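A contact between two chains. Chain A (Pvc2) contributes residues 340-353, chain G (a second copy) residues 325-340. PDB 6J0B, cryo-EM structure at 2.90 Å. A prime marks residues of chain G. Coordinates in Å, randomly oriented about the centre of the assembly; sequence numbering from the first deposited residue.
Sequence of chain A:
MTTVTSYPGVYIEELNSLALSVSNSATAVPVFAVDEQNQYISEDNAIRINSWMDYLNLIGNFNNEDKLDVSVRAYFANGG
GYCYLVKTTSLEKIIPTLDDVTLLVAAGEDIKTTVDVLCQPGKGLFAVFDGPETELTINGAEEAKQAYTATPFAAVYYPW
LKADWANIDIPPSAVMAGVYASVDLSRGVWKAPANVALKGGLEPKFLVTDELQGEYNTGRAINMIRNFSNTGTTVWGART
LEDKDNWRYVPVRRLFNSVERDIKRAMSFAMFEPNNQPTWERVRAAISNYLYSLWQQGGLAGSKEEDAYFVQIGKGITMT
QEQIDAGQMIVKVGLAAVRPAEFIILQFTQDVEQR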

# COMPACT_ATOMS: atom_id res chain seq x y z
N PRO A 340 -28.17 29.56 41.41
CA PRO A 340 -27.76 28.15 41.41
C PRO A 340 -28.90 27.21 41.72
O PRO A 340 -29.79 27.51 42.52
CB PRO A 340 -26.69 28.12 42.51
CG PRO A 340 -27.10 29.18 43.45
CD PRO A 340 -27.73 30.26 42.62
N ALA A 341 -28.87 26.05 41.07
CA ALA A 341 -29.82 24.98 41.38
C ALA A 341 -29.44 24.35 42.71
O ALA A 341 -28.36 23.77 42.84
CB ALA A 341 -29.82 23.93 40.28
N GLU A 342 -30.33 24.45 43.69
CA GLU A 342 -30.00 24.03 45.04
C GLU A 342 -30.61 22.70 45.44
O GLU A 342 -29.98 21.94 46.17
CB GLU A 342 -30.43 25.11 46.04
CG GLU A 342 -29.57 25.16 47.27
CD GLU A 342 -29.93 26.31 48.17
OE1 GLU A 342 -29.30 26.46 49.23
OE2 GLU A 342 -30.86 27.06 47.81
N PHE A 343 -31.83 22.41 44.99
CA PHE A 343 -32.49 21.15 45.28
C PHE A 343 -32.72 20.39 43.98
O PHE A 343 -33.10 20.99 42.97
CB PHE A 343 -33.82 21.36 45.99
CG PHE A 343 -33.83 22.55 46.91
CD1 PHE A 343 -33.19 22.50 48.13
CD2 PHE A 343 -34.49 23.71 46.55
CE1 PHE A 343 -33.20 23.59 48.98
CE2 PHE A 343 -34.50 24.80 47.39
CZ PHE A 343 -33.85 24.74 48.61
N ILE A 344 -32.49 19.09 44.00
CA ILE A 344 -32.80 18.22 42.87
C ILE A 344 -33.71 17.11 43.37
O ILE A 344 -33.35 16.38 44.30
CB ILE A 344 -31.54 17.65 42.21
CG1 ILE A 344 -30.82 18.73 41.41
CG2 ILE A 344 -31.92 16.54 41.27
CD1 ILE A 344 -29.64 18.22 40.59
N ILE A 345 -34.88 16.99 42.77
CA ILE A 345 -35.90 16.04 43.22
C ILE A 345 -36.00 14.92 42.20
O ILE A 345 -36.35 15.15 41.04
CB ILE A 345 -37.25 16.74 43.41
CG1 ILE A 345 -37.11 17.83 44.47
CG2 ILE A 345 -38.31 15.74 43.81
CD1 ILE A 345 -38.30 18.73 44.56
N LEU A 346 -35.69 13.71 42.64
CA LEU A 346 -35.81 12.51 41.82
C LEU A 346 -37.13 11.84 42.10
O LEU A 346 -37.48 11.64 43.27
CB LEU A 346 -34.70 11.52 42.14
CG LEU A 346 -33.34 11.77 41.56
CD1 LEU A 346 -32.34 11.03 42.42
CD2 LEU A 346 -33.38 11.22 40.17
N GLN A 347 -37.86 11.48 41.06
CA GLN A 347 -39.04 10.65 41.19
C GLN A 347 -38.77 9.32 40.51
O GLN A 347 -38.51 9.27 39.31
CB GLN A 347 -40.26 11.33 40.60
CG GLN A 347 -40.81 12.40 41.49
CD GLN A 347 -41.06 13.67 40.75
OE1 GLN A 347 -40.97 13.70 39.53
NE2 GLN A 347 -41.38 14.73 41.48
N PHE A 348 -38.81 8.25 41.29
CA PHE A 348 -38.55 6.90 40.80
C PHE A 348 -39.87 6.17 40.65
O PHE A 348 -40.61 6.00 41.63
CB PHE A 348 -37.59 6.15 41.71
CG PHE A 348 -36.16 6.48 41.46
CD1 PHE A 348 -35.60 7.62 41.99
CD2 PHE A 348 -35.38 5.65 40.68
CE1 PHE A 348 -34.29 7.93 41.75
CE2 PHE A 348 -34.06 5.96 40.44
CZ PHE A 348 -33.52 7.10 40.99
N THR A 349 -40.17 5.75 39.43
CA THR A 349 -41.40 5.05 39.11
C THR A 349 -41.10 3.58 38.91
O THR A 349 -40.08 3.22 38.32
CB THR A 349 -42.04 5.64 37.85
OG1 THR A 349 -41.87 7.07 37.84
CG2 THR A 349 -43.52 5.35 37.82
N GLN A 350 -41.99 2.72 39.41
CA GLN A 350 -41.71 1.29 39.36
C GLN A 350 -42.05 0.69 38.00
O GLN A 350 -41.42 -0.27 37.56
CB GLN A 350 -42.47 0.58 40.49
CG GLN A 350 -42.37 -0.94 40.50
CD GLN A 350 -41.00 -1.47 40.80
OE1 GLN A 350 -40.18 -1.62 39.90
NE2 GLN A 350 -40.75 -1.78 42.06
N ASP A 351 -43.03 1.25 37.30
CA ASP A 351 -43.37 0.76 35.97
C ASP A 351 -42.81 1.70 34.90
O ASP A 351 -42.91 2.92 35.02
CB ASP A 351 -44.88 0.59 35.80
CG ASP A 351 -45.66 1.84 36.12
OD1 ASP A 351 -45.14 2.69 36.87
OD2 ASP A 351 -46.80 1.97 35.64
N VAL A 352 -42.22 1.11 33.87
CA VAL A 352 -41.59 1.85 32.78
C VAL A 352 -42.63 2.03 31.68
O VAL A 352 -43.12 1.06 31.11
CB VAL A 352 -40.36 1.13 32.23
CG1 VAL A 352 -39.85 1.82 30.99
CG2 VAL A 352 -39.29 1.14 33.25
N GLU A 353 -42.94 3.28 31.38
CA GLU A 353 -43.87 3.60 30.30
C GLU A 353 -43.59 4.98 29.73
O GLU A 353 -43.95 5.99 30.33
CB GLU A 353 -45.31 3.51 30.79
CG GLU A 353 -46.09 2.35 30.18
CD GLU A 353 -46.28 2.51 28.69
OE1 GLU A 353 -46.41 3.66 28.22
OE2 GLU A 353 -46.30 1.48 27.98
N ASP G 325 -37.51 28.86 39.48
CA ASP G 325 -37.11 30.03 40.25
C ASP G 325 -36.97 29.74 41.74
O ASP G 325 -36.24 30.45 42.43
CB ASP G 325 -38.11 31.17 40.03
CG ASP G 325 -38.11 31.66 38.60
OD1 ASP G 325 -37.08 31.53 37.92
OD2 ASP G 325 -39.15 32.19 38.16
N ALA G 326 -37.66 28.71 42.24
CA ALA G 326 -37.45 28.30 43.63
C ALA G 326 -36.14 27.56 43.81
O ALA G 326 -35.62 27.49 44.93
CB ALA G 326 -38.61 27.43 44.10
N GLY G 327 -35.58 27.02 42.73
CA GLY G 327 -34.32 26.30 42.78
C GLY G 327 -34.44 24.81 42.60
O GLY G 327 -33.43 24.11 42.72
N GLN G 328 -35.63 24.29 42.32
CA GLN G 328 -35.83 22.86 42.22
C GLN G 328 -35.52 22.35 40.82
O GLN G 328 -35.63 23.08 39.84
CB GLN G 328 -37.27 22.49 42.60
CG GLN G 328 -37.69 22.98 43.96
CD GLN G 328 -39.14 22.68 44.26
OE1 GLN G 328 -39.67 21.66 43.83
NE2 GLN G 328 -39.79 23.57 44.99
N MET G 329 -35.13 21.08 40.75
CA MET G 329 -34.88 20.40 39.49
C MET G 329 -35.45 19.00 39.61
O MET G 329 -35.02 18.23 40.47
CB MET G 329 -33.39 20.35 39.17
CG MET G 329 -33.06 19.62 37.89
SD MET G 329 -31.29 19.46 37.61
CE MET G 329 -30.73 21.11 38.03
N ILE G 330 -36.42 18.66 38.77
CA ILE G 330 -37.20 17.44 38.91
C ILE G 330 -36.89 16.50 37.75
O ILE G 330 -36.98 16.90 36.59
CB ILE G 330 -38.70 17.74 39.00
CG1 ILE G 330 -38.97 18.69 40.16
CG2 ILE G 330 -39.46 16.46 39.17
CD1 ILE G 330 -40.42 18.82 40.52
N VAL G 331 -36.51 15.27 38.08
CA VAL G 331 -36.22 14.21 37.12
C VAL G 331 -37.15 13.04 37.42
O VAL G 331 -37.47 12.77 38.58
CB VAL G 331 -34.73 13.78 37.21
CG1 VAL G 331 -34.34 12.84 36.08
CG2 VAL G 331 -33.85 14.99 37.18
N LYS G 332 -37.59 12.35 36.37
CA LYS G 332 -38.41 11.15 36.50
C LYS G 332 -37.64 9.97 35.95
O LYS G 332 -37.24 9.97 34.79
CB LYS G 332 -39.73 11.30 35.76
CG LYS G 332 -40.68 12.20 36.45
CD LYS G 332 -42.06 12.00 35.91
CE LYS G 332 -43.03 12.79 36.72
NZ LYS G 332 -42.54 14.14 37.07
N VAL G 333 -37.44 8.95 36.79
CA VAL G 333 -36.73 7.74 36.42
C VAL G 333 -37.67 6.56 36.62
O VAL G 333 -38.36 6.49 37.64
CB VAL G 333 -35.44 7.57 37.24
CG1 VAL G 333 -34.66 6.37 36.79
CG2 VAL G 333 -34.57 8.81 37.16
N GLY G 334 -37.72 5.66 35.66
CA GLY G 334 -38.43 4.41 35.82
C GLY G 334 -37.51 3.24 35.55
O GLY G 334 -36.58 3.35 34.76
N LEU G 335 -37.76 2.13 36.23
CA LEU G 335 -36.95 0.93 36.09
C LEU G 335 -37.85 -0.28 35.95
O LEU G 335 -39.03 -0.23 36.28
CB LEU G 335 -36.02 0.72 37.28
CG LEU G 335 -35.14 1.85 37.78
CD1 LEU G 335 -34.40 1.39 39.01
CD2 LEU G 335 -34.17 2.27 36.72
N ALA G 336 -37.30 -1.37 35.43
CA ALA G 336 -38.03 -2.63 35.30
C ALA G 336 -37.13 -3.74 35.84
O ALA G 336 -36.28 -4.26 35.12
CB ALA G 336 -38.43 -2.89 33.85
N ALA G 337 -37.33 -4.10 37.10
CA ALA G 337 -36.51 -5.12 37.73
C ALA G 337 -36.97 -6.52 37.31
O ALA G 337 -38.05 -6.71 36.75
CB ALA G 337 -36.57 -4.98 39.25
N VAL G 338 -36.11 -7.50 37.59
CA VAL G 338 -36.40 -8.90 37.29
C VAL G 338 -36.94 -9.55 38.55
O VAL G 338 -36.43 -9.32 39.65
CB VAL G 338 -35.14 -9.64 36.81
CG1 VAL G 338 -35.53 -10.79 35.90
CG2 VAL G 338 -34.18 -8.69 36.12
N ARG G 339 -37.97 -10.35 38.40
CA ARG G 339 -38.48 -11.03 39.58
C ARG G 339 -37.91 -12.45 39.65
O ARG G 339 -37.67 -13.08 38.61
CB ARG G 339 -40.00 -11.09 39.55
CG ARG G 339 -40.67 -9.77 39.21
CD ARG G 339 -40.26 -8.67 40.17
NE ARG G 339 -40.71 -7.36 39.72
CZ ARG G 339 -41.73 -6.71 40.24
NH1 ARG G 339 -42.08 -5.52 39.77
NH2 ARG G 339 -42.41 -7.24 41.25
N PRO G 340 -37.68 -12.98 40.85
CA PRO G 340 -37.15 -14.35 40.94
C PRO G 340 -38.24 -15.40 40.84
O PRO G 340 -39.37 -15.22 41.30
CB PRO G 340 -36.51 -14.36 42.33
CG PRO G 340 -37.30 -13.40 43.11
CD PRO G 340 -37.72 -12.32 42.16

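Strands from two copies of Pvc2 pair in parallel, their axes 4.5 Å apart at closest approach and 19° from perfect alignment. The backbone bonding opens at Gly327′, which leaves a helix through a Schellman motif. Its positive phi would jam a CB against the preceding carbonyl, and its O accepts hydrogen bonds from Glu342 N and Phe343 N (both 3.3 Å). Met329′ N returns a weak bond to Phe343 O (3.0 Å), while Met329′ O receives Ile345 N at 2.6 Å. The methionine side chain reaches across to chain A, with CE 3.7 Å from Ala341 CB and SD 3.6 Å from Ile344 CD1.

From here the parallel ladder is regular: Val331′ and Val333′ each donate through N and accept through O, as do Ile345, Gln347 and Thr349 opposite them. Val331′ N bonds Ile345 O (3.0 Å) and Val331′ O takes Gln347 N (2.8 Å); Val333′ repeats the pattern with Gln347 O and Thr349 N. Between them, Lys332′ NZ donates to Gln347 OE1 (3.0 Å), pairing the lysine ammonium of a buried residue with an amide oxygen. On the other face of the sheet, Val333′ packs its CG2 4.0 Å from Leu346 CD2 and sets its CB over the Phe348 ring. The ladder fades at Leu335′, whose N bonds Thr349 O only weakly (3.3 Å), and beyond it Val352 CG2 packs 4.2 Å from Ala336′ CB.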